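Local coordinates for phosphate transporter (Thermotoga maritima MSB8, PDB 6L85), which imports phosphate across the membrane, probably by coupling it to sodium entry, and is related to the human SLC20 carriers, at residues A256-N261 with I344-V349; Q62-G67 with S109-M114; L43-L48 with Y249-H254. All blocks are in the same frame, centred on the assembly; numbering follows the deposited sequence.

Contact 1 of 3, residues A256-N261 with I344-V349; sequences ANDVAN and ISTTHV. With NA (sodium ion), chain R; NA (sodium ion), chain Q; PO4 (phosphate ion), chain P.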
ATOM      1  N   ALA B 256       1.032  -7.936  11.397  1.00 31.21           N
ATOM      2  CA  ALA B 256       1.033  -9.238  10.744  1.00 33.01           C
ATOM      3  C   ALA B 256       1.168 -10.391  11.757  1.00 35.04           C
ATOM      4  O   ALA B 256       0.439 -11.389  11.676  1.00 30.06           O
ATOM      5  CB  ALA B 256       2.153  -9.282   9.706  1.00 30.06           C
ATOM      6  N   ASN B 257       2.061 -10.250  12.742  1.00 30.06           N
ATOM      7  CA  ASN B 257       2.265 -11.349  13.685  1.00 30.06           C
ATOM      8  C   ASN B 257       1.237 -11.350  14.809  1.00 31.31           C
ATOM      9  O   ASN B 257       0.814 -12.423  15.251  1.00 30.87           O
ATOM     10  CB  ASN B 257       3.684 -11.309  14.291  1.00 31.00           C
ATOM     11  CG  ASN B 257       4.107 -12.669  14.888  1.00 30.96           C
ATOM     12  OD1 ASN B 257       3.933 -12.907  16.075  1.00 32.98           O
ATOM     13  ND2 ASN B 257       4.605 -13.565  14.049  1.00 30.06           N
ATOM     14  N   ASP B 258       0.798 -10.179  15.270  1.00 30.06           N
ATOM     15  CA  ASP B 258       0.025 -10.106  16.496  1.00 30.06           C
ATOM     16  C   ASP B 258      -1.482  -9.960  16.300  1.00 34.05           C
ATOM     17  O   ASP B 258      -2.208 -10.108  17.291  1.00 30.77           O
ATOM     18  CB  ASP B 258       0.506  -8.936  17.358  1.00 30.06           C
ATOM     19  CG  ASP B 258       1.745  -9.272  18.190  1.00 31.13           C
ATOM     20  OD1 ASP B 258       2.518 -10.177  17.839  1.00 32.59           O
ATOM     21  OD2 ASP B 258       1.961  -8.573  19.186  1.00 35.43           O
ATOM     22  N   VAL B 259      -1.986  -9.650  15.090  1.00 30.06           N
ATOM     23  CA  VAL B 259      -3.447  -9.607  15.001  1.00 35.78           C
ATOM     24  C   VAL B 259      -4.019 -10.962  15.398  1.00 31.11           C
ATOM     25  O   VAL B 259      -5.085 -11.027  16.007  1.00 35.31           O
ATOM     26  CB  VAL B 259      -3.951  -9.141  13.609  1.00 31.67           C
ATOM     27  CG1 VAL B 259      -3.710 -10.206  12.515  1.00 30.06           C
ATOM     28  CG2 VAL B 259      -5.464  -8.752  13.689  1.00 30.06           C
ATOM     29  N   ALA B 260      -3.278 -12.041  15.138  1.00 30.06           N
ATOM     30  CA  ALA B 260      -3.647 -13.383  15.595  1.00 33.85           C
ATOM     31  C   ALA B 260      -4.022 -13.447  17.072  1.00 34.98           C
ATOM     32  O   ALA B 260      -4.910 -14.222  17.433  1.00 36.70           O
ATOM     33  CB  ALA B 260      -2.506 -14.371  15.332  1.00 35.60           C
ATOM     34  N   ASN B 261      -3.385 -12.651  17.937  1.00 30.51           N
ATOM     35  CA  ASN B 261      -3.675 -12.807  19.363  1.00 35.23           C
ATOM     36  C   ASN B 261      -5.107 -12.429  19.709  1.00 35.21           C
ATOM     37  O   ASN B 261      -5.623 -12.853  20.759  1.00 32.40           O
ATOM     38  CB  ASN B 261      -2.702 -11.999  20.220  1.00 30.06           C
ATOM     39  CG  ASN B 261      -1.257 -12.306  19.901  1.00 30.06           C
ATOM     40  OD1 ASN B 261      -0.928 -13.374  19.340  1.00 36.35           O
ATOM     41  ND2 ASN B 261      -0.379 -11.398  20.272  1.00 30.06           N
ATOM     42  N   ILE B 344       5.030 -14.992  17.882  1.00 39.27           N
ATOM     43  CA  ILE B 344       6.297 -14.531  18.436  1.00 39.24           C
ATOM     44  C   ILE B 344       6.002 -13.307  19.292  1.00 40.28           C
ATOM     45  O   ILE B 344       4.973 -12.641  19.124  1.00 41.58           O
ATOM     46  CB  ILE B 344       7.269 -14.222  17.258  1.00 45.15           C
ATOM     47  CG1 ILE B 344       7.805 -15.520  16.692  1.00 45.88           C
ATOM     48  CG2 ILE B 344       8.395 -13.295  17.562  1.00 42.97           C
ATOM     49  CD1 ILE B 344       8.006 -16.473  17.707  1.00 46.31           C
ATOM     50  N   SER B 345       6.889 -13.019  20.234  1.00 36.17           N
ATOM     51  CA  SER B 345       6.800 -11.779  20.989  1.00 39.05           C
ATOM     52  C   SER B 345       7.636 -10.709  20.303  1.00 37.74           C
ATOM     53  O   SER B 345       8.852 -10.861  20.170  1.00 38.74           O
ATOM     54  CB  SER B 345       7.264 -11.963  22.428  1.00 37.94           C
ATOM     55  OG  SER B 345       7.318 -10.695  23.060  1.00 41.53           O
ATOM     56  N   THR B 346       6.985  -9.617  19.879  1.00 36.77           N
ATOM     57  CA  THR B 346       7.719  -8.522  19.255  1.00 30.06           C
ATOM     58  C   THR B 346       8.434  -7.681  20.304  1.00 32.11           C
ATOM     59  O   THR B 346       9.474  -7.093  20.009  1.00 32.53           O
ATOM     60  CB  THR B 346       6.777  -7.642  18.409  1.00 31.12           C
ATOM     61  OG1 THR B 346       5.833  -6.984  19.263  1.00 30.06           O
ATOM     62  CG2 THR B 346       6.009  -8.495  17.400  1.00 34.65           C
ATOM     63  N   THR B 347       7.874  -7.596  21.513  1.00 33.06           N
ATOM     64  CA  THR B 347       8.556  -6.952  22.636  1.00 35.75           C
ATOM     65  C   THR B 347       9.944  -7.554  22.882  1.00 37.59           C
ATOM     66  O   THR B 347      10.958  -6.832  22.927  1.00 37.89           O
ATOM     67  CB  THR B 347       7.686  -7.096  23.882  1.00 39.62           C
ATOM     68  OG1 THR B 347       6.323  -6.766  23.557  1.00 33.95           O
ATOM     69  CG2 THR B 347       8.195  -6.214  24.996  1.00 42.61           C
ATOM     70  N   HIS B 348      10.008  -8.889  23.024  1.00 35.04           N
ATOM     71  CA  HIS B 348      11.282  -9.554  23.309  1.00 34.78           C
ATOM     72  C   HIS B 348      12.223  -9.464  22.131  1.00 37.90           C
ATOM     73  O   HIS B 348      13.444  -9.364  22.325  1.00 41.09           O
ATOM     74  CB  HIS B 348      11.057 -11.018  23.690  1.00 34.58           C
ATOM     75  CG  HIS B 348      10.136 -11.186  24.853  1.00 35.90           C
ATOM     76  ND1 HIS B 348       9.535 -12.385  25.160  1.00 41.97           N
ATOM     77  CD2 HIS B 348       9.675 -10.292  25.761  1.00 38.25           C
ATOM     78  CE1 HIS B 348       8.753 -12.227  26.212  1.00 37.55           C
ATOM     79  NE2 HIS B 348       8.817 -10.966  26.596  1.00 42.62           N
ATOM     80  N   VAL B 349      11.683  -9.471  20.910  1.00 38.40           N
ATOM     81  CA  VAL B 349      12.547  -9.312  19.742  1.00 39.67           C
ATOM     82  C   VAL B 349      13.145  -7.913  19.710  1.00 39.00           C
ATOM     83  O   VAL B 349      14.313  -7.739  19.353  1.00 41.11           O
ATOM     84  CB  VAL B 349      11.792  -9.629  18.441  1.00 38.10           C
ATOM     85  CG1 VAL B 349      12.618  -9.212  17.232  1.00 30.57           C
ATOM     86  CG2 VAL B 349      11.460 -11.134  18.376  1.00 41.40           C
TER
HETATM   87 NA    NA R 503       3.020 -12.377  18.104  1.00 34.12          NA
HETATM   88 NA    NA Q 502       4.483  -5.552  24.527  1.00 38.80          NA
HETATM   89  P   PO4 P 501       4.029  -9.220  21.794  1.00 34.28           P
HETATM   90  O1  PO4 P 501       5.325  -8.790  22.479  1.00 37.25           O
HETATM   91  O2  PO4 P 501       3.697 -10.675  22.052  1.00 38.50           O
HETATM   92  O3  PO4 P 501       4.203  -9.010  20.293  1.00 35.80           O
HETATM   93  O4  PO4 P 501       2.854  -8.419  22.334  1.00 33.19           O
HETATM   94  O   HOH W   1       1.199 -13.674  17.708  1.00 30.32           O
HETATM   95  O   HOH W   2       5.533  -3.416  24.457  1.00 37.30           O
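Asn-257 OD1 is held twice: Ile-344 N donates to it at 3.0 Å with an N-H...O angle of 167°, in the carbonyl plane and on a lone pair, while a sodium ion lies 2.3 Å from the same oxygen. The amide is also fixed at its other end, where ND2 donates to Leu-342 O. Asp-258 OD1 (2.3 Å) and Ile-344 O (2.2 Å) bind this sodium too, joined by a water and by Thr-107, so the ion ties residues 257-258 of helix 231-258 to those just ahead of helix 346-357. The torsion (chi1 66°) puts Thr-346 OG1 2.8 Å from phosphate O3, which its backbone N also reaches, at 2.9 Å, and leaves CG2 beside Asp-258 OD1. Ser-345 OG donates to phosphate O1 at 2.8 Å and caps His-348 N from 3.2 Å; replacing it by alanine would probably leave that N-H without its cap and O1 with one donor fewer. Thr-347 OG1 reaches O1 as well and binds a second sodium with Asn-21, Asp-22 and Val-104. Helix-start amides and hydroxyls gripping an anion between two sodium ions, completed by Ser-105, Thr-106 and Thr-107, are consistent with a sodium-coupled substrate site.

Contact 2 of 3, residues Q62-G67 with S109-M114; sequences QTIVKG and SIVGGM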
ATOM      1  N   GLN B  62      -4.042 -18.838  12.090  1.00 37.50           N
ATOM      2  CA  GLN B  62      -4.278 -20.280  11.983  1.00 42.45           C
ATOM      3  C   GLN B  62      -3.586 -21.055  13.107  1.00 41.62           C
ATOM      4  O   GLN B  62      -4.155 -22.008  13.663  1.00 44.25           O
ATOM      5  CB  GLN B  62      -3.800 -20.788  10.628  1.00 40.36           C
ATOM      6  CG  GLN B  62      -4.683 -20.373   9.473  1.00 47.61           C
ATOM      7  CD  GLN B  62      -3.905 -20.333   8.190  1.00 59.10           C
ATOM      8  OE1 GLN B  62      -2.925 -21.080   8.033  1.00 62.13           O
ATOM      9  NE2 GLN B  62      -4.303 -19.444   7.263  1.00 60.66           N
ATOM     10  N   THR B  63      -2.358 -20.658  13.462  1.00 39.11           N
ATOM     11  CA  THR B  63      -1.640 -21.358  14.526  1.00 40.93           C
ATOM     12  C   THR B  63      -2.315 -21.142  15.871  1.00 44.93           C
ATOM     13  O   THR B  63      -2.454 -22.076  16.663  1.00 44.36           O
ATOM     14  CB  THR B  63      -0.192 -20.898  14.574  1.00 40.70           C
ATOM     15  OG1 THR B  63       0.393 -21.092  13.283  1.00 37.74           O
ATOM     16  CG2 THR B  63       0.600 -21.704  15.628  1.00 43.45           C
ATOM     17  N   ILE B  64      -2.749 -19.916  16.147  1.00 42.06           N
ATOM     18  CA  ILE B  64      -3.492 -19.691  17.385  1.00 43.99           C
ATOM     19  C   ILE B  64      -4.751 -20.559  17.415  1.00 45.73           C
ATOM     20  O   ILE B  64      -5.144 -21.071  18.472  1.00 43.17           O
ATOM     21  CB  ILE B  64      -3.822 -18.195  17.564  1.00 36.73           C
ATOM     22  CG1 ILE B  64      -2.529 -17.386  17.703  1.00 37.47           C
ATOM     23  CG2 ILE B  64      -4.740 -17.964  18.773  1.00 31.16           C
ATOM     24  CD1 ILE B  64      -1.638 -17.793  18.864  1.00 41.99           C
ATOM     25  N   VAL B  65      -5.399 -20.755  16.260  1.00 44.04           N
ATOM     26  CA  VAL B  65      -6.644 -21.521  16.280  1.00 42.92           C
ATOM     27  C   VAL B  65      -6.377 -23.007  16.576  1.00 48.82           C
ATOM     28  O   VAL B  65      -7.090 -23.621  17.380  1.00 49.63           O
ATOM     29  CB  VAL B  65      -7.438 -21.316  14.975  1.00 40.96           C
ATOM     30  CG1 VAL B  65      -8.537 -22.364  14.848  1.00 41.58           C
ATOM     31  CG2 VAL B  65      -8.073 -19.912  14.955  1.00 40.05           C
ATOM     32  N   LYS B  66      -5.343 -23.612  15.976  1.00 46.21           N
ATOM     33  CA  LYS B  66      -5.173 -25.042  16.251  1.00 54.10           C
ATOM     34  C   LYS B  66      -3.759 -25.474  16.648  1.00 53.62           C
ATOM     35  O   LYS B  66      -3.442 -26.663  16.547  1.00 59.68           O
ATOM     36  CB  LYS B  66      -5.643 -25.873  15.056  1.00 55.09           C
ATOM     37  CG  LYS B  66      -4.943 -25.574  13.752  1.00 58.67           C
ATOM     38  CD  LYS B  66      -5.414 -26.556  12.680  1.00 68.61           C
ATOM     39  CE  LYS B  66      -6.901 -26.875  12.836  1.00 65.53           C
ATOM     40  NZ  LYS B  66      -7.284 -28.153  12.166  1.00 73.22           N
ATOM     41  N   GLY B  67      -2.923 -24.580  17.164  1.00 52.19           N
ATOM     42  CA  GLY B  67      -1.557 -24.971  17.491  1.00 43.53           C
ATOM     43  C   GLY B  67      -1.270 -25.060  18.976  1.00 49.74           C
ATOM     44  O   GLY B  67      -0.202 -25.533  19.381  1.00 50.34           O
ATOM     45  N   SER B 109       0.773 -13.991  26.539  1.00 34.75           N
ATOM     46  CA  SER B 109      -0.464 -13.908  27.308  1.00 37.48           C
ATOM     47  C   SER B 109      -1.570 -14.734  26.669  1.00 41.72           C
ATOM     48  O   SER B 109      -2.253 -15.505  27.354  1.00 41.48           O
ATOM     49  CB  SER B 109      -0.895 -12.450  27.455  1.00 36.57           C
ATOM     50  OG  SER B 109       0.216 -11.678  27.850  1.00 41.27           O
ATOM     51  N   ILE B 110      -1.775 -14.590  25.352  1.00 37.82           N
ATOM     52  CA  ILE B 110      -2.928 -15.281  24.772  1.00 36.94           C
ATOM     53  C   ILE B 110      -2.649 -16.785  24.662  1.00 37.87           C
ATOM     54  O   ILE B 110      -3.566 -17.605  24.828  1.00 38.61           O
ATOM     55  CB  ILE B 110      -3.366 -14.658  23.421  1.00 30.18           C
ATOM     56  CG1 ILE B 110      -4.730 -15.218  22.995  1.00 31.10           C
ATOM     57  CG2 ILE B 110      -2.380 -14.912  22.307  1.00 30.06           C
ATOM     58  CD1 ILE B 110      -5.894 -14.736  23.873  1.00 30.06           C
ATOM     59  N   VAL B 111      -1.392 -17.176  24.409  1.00 37.96           N
ATOM     60  CA  VAL B 111      -1.070 -18.604  24.353  1.00 42.36           C
ATOM     61  C   VAL B 111      -1.253 -19.243  25.729  1.00 43.73           C
ATOM     62  O   VAL B 111      -1.811 -20.342  25.850  1.00 43.65           O
ATOM     63  CB  VAL B 111       0.351 -18.822  23.800  1.00 42.88           C
ATOM     64  CG1 VAL B 111       0.816 -20.287  24.016  1.00 43.14           C
ATOM     65  CG2 VAL B 111       0.401 -18.457  22.321  1.00 40.67           C
ATOM     66  N   GLY B 112      -0.832 -18.544  26.784  1.00 43.71           N
ATOM     67  CA  GLY B 112      -1.128 -18.999  28.128  1.00 43.12           C
ATOM     68  C   GLY B 112      -2.613 -19.140  28.376  1.00 46.18           C
ATOM     69  O   GLY B 112      -3.060 -20.125  28.973  1.00 44.85           O
ATOM     70  N   GLY B 113      -3.402 -18.160  27.929  1.00 45.35           N
ATOM     71  CA  GLY B 113      -4.846 -18.272  28.078  1.00 42.16           C
ATOM     72  C   GLY B 113      -5.396 -19.544  27.453  1.00 44.78           C
ATOM     73  O   GLY B 113      -6.185 -20.272  28.068  1.00 47.03           O
ATOM     74  N   MET B 114      -4.969 -19.834  26.221  1.00 44.10           N
ATOM     75  CA  MET B 114      -5.487 -20.990  25.496  1.00 47.24           C
ATOM     76  C   MET B 114      -5.022 -22.292  26.150  1.00 49.73           C
ATOM     77  O   MET B 114      -5.792 -23.253  26.269  1.00 49.66           O
ATOM     78  CB  MET B 114      -5.045 -20.931  24.024  1.00 44.20           C
ATOM     79  CG  MET B 114      -5.595 -19.726  23.222  1.00 42.88           C
ATOM     80  SD  MET B 114      -7.362 -19.922  22.943  1.00 57.35           S
ATOM     81  CE  MET B 114      -7.285 -21.214  21.695  1.00 49.84           C
TER
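Ile-64 and Val-111 cross obliquely, and what meets is one methyl from each: Ile-64 CD1 lies 4.1 Å from Val-111 CG2. Neither side chain starts out aimed at the other helix. Ile-64 reaches over because CG1 stands beside its own backbone N, opposite the carbonyl carbon (chi1 -63°), and a second bend (chi2 -59°) carries CD1 across. Met-114, one turn further on, does point across. Its chain is folded at both chi2 (-71°) and chi3, so the terminal CE, rather than the sulfur, arrives 3.9 Å from Ile-64 O, a methyl set against a backbone carbonyl of the short helix 58-66. This is buried helix-helix packing inside the helical transporter bundle, one methyl-methyl contact and one methyl against a carbonyl, with no hydrogen bond between the two segments, whose nearest CA atoms, those of Ile-64 and Val-111, are 7.5 Å apart. Helix 260-275 joins in: Pro-265 touches both Ile-64 and Ile-110. Val-111 also packs on Phe-132 and Trp-139 of helix 129-162, and Met-114 on Ala-86 of helix 76-99.

Contact 3 of 3, residues L43-L48 with Y249-H254; sequences LIAMFL and YVSFSH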
ATOM      1  N   LEU B  43      -0.667   8.038  14.622  1.00 42.18           N
ATOM      2  CA  LEU B  43      -1.460   8.008  13.382  1.00 40.81           C
ATOM      3  C   LEU B  43      -0.825   7.098  12.326  1.00 37.79           C
ATOM      4  O   LEU B  43      -1.517   6.288  11.654  1.00 37.59           O
ATOM      5  CB  LEU B  43      -1.632   9.431  12.843  1.00 40.20           C
ATOM      6  CG  LEU B  43      -2.438  10.362  13.754  1.00 45.24           C
ATOM      7  CD1 LEU B  43      -2.348  11.856  13.323  1.00 41.07           C
ATOM      8  CD2 LEU B  43      -3.883   9.905  13.862  1.00 39.06           C
ATOM      9  N   ILE B  44       0.498   7.211  12.172  1.00 32.25           N
ATOM     10  CA  ILE B  44       1.212   6.333  11.252  1.00 39.30           C
ATOM     11  C   ILE B  44       0.991   4.875  11.636  1.00 37.90           C
ATOM     12  O   ILE B  44       0.645   4.034  10.786  1.00 37.76           O
ATOM     13  CB  ILE B  44       2.714   6.672  11.222  1.00 41.56           C
ATOM     14  CG1 ILE B  44       2.942   8.140  10.883  1.00 45.53           C
ATOM     15  CG2 ILE B  44       3.436   5.781  10.222  1.00 43.05           C
ATOM     16  CD1 ILE B  44       4.398   8.536  10.902  1.00 43.51           C
ATOM     17  N   ALA B  45       1.191   4.552  12.924  1.00 40.29           N
ATOM     18  CA  ALA B  45       1.055   3.163  13.365  1.00 37.96           C
ATOM     19  C   ALA B  45      -0.353   2.664  13.128  1.00 37.87           C
ATOM     20  O   ALA B  45      -0.547   1.504  12.775  1.00 38.99           O
ATOM     21  CB  ALA B  45       1.419   3.023  14.841  1.00 35.92           C
ATOM     22  N   MET B  46      -1.352   3.531  13.322  1.00 37.66           N
ATOM     23  CA  MET B  46      -2.736   3.146  13.071  1.00 43.64           C
ATOM     24  C   MET B  46      -2.893   2.586  11.674  1.00 41.71           C
ATOM     25  O   MET B  46      -3.544   1.553  11.472  1.00 40.63           O
ATOM     26  CB  MET B  46      -3.659   4.347  13.247  1.00 37.71           C
ATOM     27  CG  MET B  46      -4.015   4.622  14.680  1.00 43.65           C
ATOM     28  SD  MET B  46      -5.229   5.944  14.753  1.00 44.15           S
ATOM     29  CE  MET B  46      -6.752   5.005  14.722  1.00 35.04           C
ATOM     30  N   PHE B  47      -2.306   3.265  10.690  1.00 38.99           N
ATOM     31  CA  PHE B  47      -2.460   2.752   9.330  1.00 40.29           C
ATOM     32  C   PHE B  47      -1.619   1.492   9.093  1.00 36.16           C
ATOM     33  O   PHE B  47      -2.098   0.523   8.488  1.00 34.57           O
ATOM     34  CB  PHE B  47      -2.132   3.835   8.300  1.00 43.49           C
ATOM     35  CG  PHE B  47      -2.932   3.701   7.047  1.00 52.27           C
ATOM     36  CD1 PHE B  47      -2.541   2.812   6.048  1.00 55.53           C
ATOM     37  CD2 PHE B  47      -4.114   4.413   6.885  1.00 53.26           C
ATOM     38  CE1 PHE B  47      -3.302   2.662   4.891  1.00 58.41           C
ATOM     39  CE2 PHE B  47      -4.873   4.272   5.742  1.00 53.84           C
ATOM     40  CZ  PHE B  47      -4.469   3.388   4.740  1.00 58.18           C
ATOM     41  N   LEU B  48      -0.376   1.472   9.597  1.00 38.83           N
ATOM     42  CA  LEU B  48       0.546   0.386   9.262  1.00 35.11           C
ATOM     43  C   LEU B  48       0.210  -0.919   9.998  1.00 35.15           C
ATOM     44  O   LEU B  48       0.349  -2.007   9.420  1.00 32.30           O
ATOM     45  CB  LEU B  48       1.987   0.818   9.542  1.00 36.12           C
ATOM     46  CG  LEU B  48       2.784   1.467   8.399  1.00 42.05           C
ATOM     47  CD1 LEU B  48       2.867   0.576   7.154  1.00 39.79           C
ATOM     48  CD2 LEU B  48       2.197   2.814   8.042  1.00 40.77           C
ATOM     49  N   TYR B 249       7.909  -0.140   8.977  1.00 33.41           N
ATOM     50  CA  TYR B 249       8.195  -1.543   8.707  1.00 37.78           C
ATOM     51  C   TYR B 249       7.922  -2.396   9.953  1.00 38.17           C
ATOM     52  O   TYR B 249       7.255  -3.447   9.876  1.00 38.92           O
ATOM     53  CB  TYR B 249       9.648  -1.648   8.228  1.00 36.34           C
ATOM     54  CG  TYR B 249      10.143  -3.008   7.773  1.00 41.14           C
ATOM     55  CD1 TYR B 249       9.287  -3.962   7.235  1.00 37.31           C
ATOM     56  CD2 TYR B 249      11.493  -3.327   7.877  1.00 41.15           C
ATOM     57  CE1 TYR B 249       9.768  -5.194   6.812  1.00 36.94           C
ATOM     58  CE2 TYR B 249      11.983  -4.557   7.473  1.00 42.26           C
ATOM     59  CZ  TYR B 249      11.113  -5.489   6.933  1.00 44.26           C
ATOM     60  OH  TYR B 249      11.608  -6.715   6.526  1.00 47.11           O
ATOM     61  N   VAL B 250       8.349  -1.909  11.128  1.00 33.70           N
ATOM     62  CA  VAL B 250       8.066  -2.680  12.343  1.00 39.56           C
ATOM     63  C   VAL B 250       6.565  -2.738  12.615  1.00 33.73           C
ATOM     64  O   VAL B 250       6.040  -3.793  12.975  1.00 35.83           O
ATOM     65  CB  VAL B 250       8.831  -2.142  13.573  1.00 41.97           C
ATOM     66  CG1 VAL B 250       8.564  -3.039  14.785  1.00 36.89           C
ATOM     67  CG2 VAL B 250      10.309  -2.108  13.316  1.00 37.67           C
ATOM     68  N   SER B 251       5.863  -1.610  12.466  1.00 33.39           N
ATOM     69  CA  SER B 251       4.414  -1.550  12.688  1.00 34.76           C
ATOM     70  C   SER B 251       3.655  -2.565  11.841  1.00 33.34           C
ATOM     71  O   SER B 251       2.728  -3.236  12.315  1.00 32.42           O
ATOM     72  CB  SER B 251       3.902  -0.155  12.348  1.00 37.96           C
ATOM     73  OG  SER B 251       3.855   0.652  13.493  1.00 48.86           O
ATOM     74  N   PHE B 252       3.992  -2.610  10.551  1.00 33.91           N
ATOM     75  CA  PHE B 252       3.406  -3.567   9.626  1.00 31.99           C
ATOM     76  C   PHE B 252       3.636  -4.992  10.110  1.00 32.90           C
ATOM     77  O   PHE B 252       2.700  -5.807  10.165  1.00 35.29           O
ATOM     78  CB  PHE B 252       4.032  -3.351   8.241  1.00 31.96           C
ATOM     79  CG  PHE B 252       3.518  -4.282   7.170  1.00 34.44           C
ATOM     80  CD1 PHE B 252       4.062  -5.551   7.006  1.00 34.25           C
ATOM     81  CD2 PHE B 252       2.508  -3.876   6.307  1.00 34.74           C
ATOM     82  CE1 PHE B 252       3.598  -6.413   6.012  1.00 34.85           C
ATOM     83  CE2 PHE B 252       2.036  -4.734   5.299  1.00 31.41           C
ATOM     84  CZ  PHE B 252       2.585  -5.996   5.157  1.00 40.55           C
ATOM     85  N   SER B 253       4.892  -5.313  10.447  1.00 32.46           N
ATOM     86  CA  SER B 253       5.206  -6.683  10.839  1.00 34.64           C
ATOM     87  C   SER B 253       4.552  -7.025  12.173  1.00 30.06           C
ATOM     88  O   SER B 253       4.159  -8.170  12.406  1.00 30.06           O
ATOM     89  CB  SER B 253       6.721  -6.865  10.888  1.00 31.61           C
ATOM     90  OG  SER B 253       7.216  -6.288  12.068  1.00 41.63           O
ATOM     91  N   HIS B 254       4.339  -6.018  13.012  1.00 31.71           N
ATOM     92  CA  HIS B 254       3.651  -6.241  14.273  1.00 33.01           C
ATOM     93  C   HIS B 254       2.185  -6.593  14.044  1.00 35.93           C
ATOM     94  O   HIS B 254       1.663  -7.535  14.660  1.00 36.81           O
ATOM     95  CB  HIS B 254       3.766  -5.012  15.174  1.00 31.21           C
ATOM     96  CG  HIS B 254       2.994  -5.169  16.433  1.00 35.22           C
ATOM     97  ND1 HIS B 254       1.698  -4.731  16.563  1.00 36.00           N
ATOM     98  CD2 HIS B 254       3.300  -5.800  17.591  1.00 35.79           C
ATOM     99  CE1 HIS B 254       1.238  -5.067  17.756  1.00 40.96           C
ATOM    100  NE2 HIS B 254       2.188  -5.733  18.394  1.00 35.68           N
TER
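Helices 38-56 and 231-258 of the transporter's helical bundle cross with small residues between them: the segments run at 42° to each other, their axes 8.6 Å apart at closest approach. Ser-251 and Ala-45 are the small residues. Ser-251 CB presses on Leu-48 CB at 3.5 Å, and Ser-251 OG passes 3.7 Å from Ala-45 CB, a contact with a methyl and no bond; the polar need of that hydroxyl is met by Ser-26 OG of helix 2-32. With so little side chain in between, the backbones come near enough for Leu-48 O to receive a CA-H...O contact from Phe-252 CA at 3.4 Å, bent to 155° at the hydrogen. Phe-252 keeps its bulk off the crossing: with CG anti to the backbone N, the ring swings away to meet Met-186 of helix 167-194, and its CB is what Leu-48 CD1 approaches, at 4.2 Å. On another side of helix 38-56, Leu-43, Met-46 and Phe-47 pack on residues of the second subunit, so the helix stands between the dimer contact and the interior, where His-254 is held by Glu-49 and by Asp-22, a sodium ligand. On helix 231-258 itself, Val-250 O accepts both His-254 N and, at 2.9 Å and tilted 26° from the carbonyl plane, Ser-253 OG.

Overall arrangement
Contact 1 lies about 3 Å from the centre of the chain, with the other two on roughly opposite sides of it: contact 2 is about 12 Å away and contact 3 about 13 Å, centre to centre, while those two stand about 23 Å apart. Helix 231-258 serves both contacts 1 and 3, and His-254 of contact 3 touches Thr-346 of contact 1. Contact 2 meets contact 1 through Ile-64 on Ala-260 and Ile-110 on Asn-261. Along the chain, contact 2 is nested inside the loop closed by contact 3, and both close before contact 1 opens. Two of the sodium ions and the phosphate thus sit where packed helices from distant parts of the sequence converge.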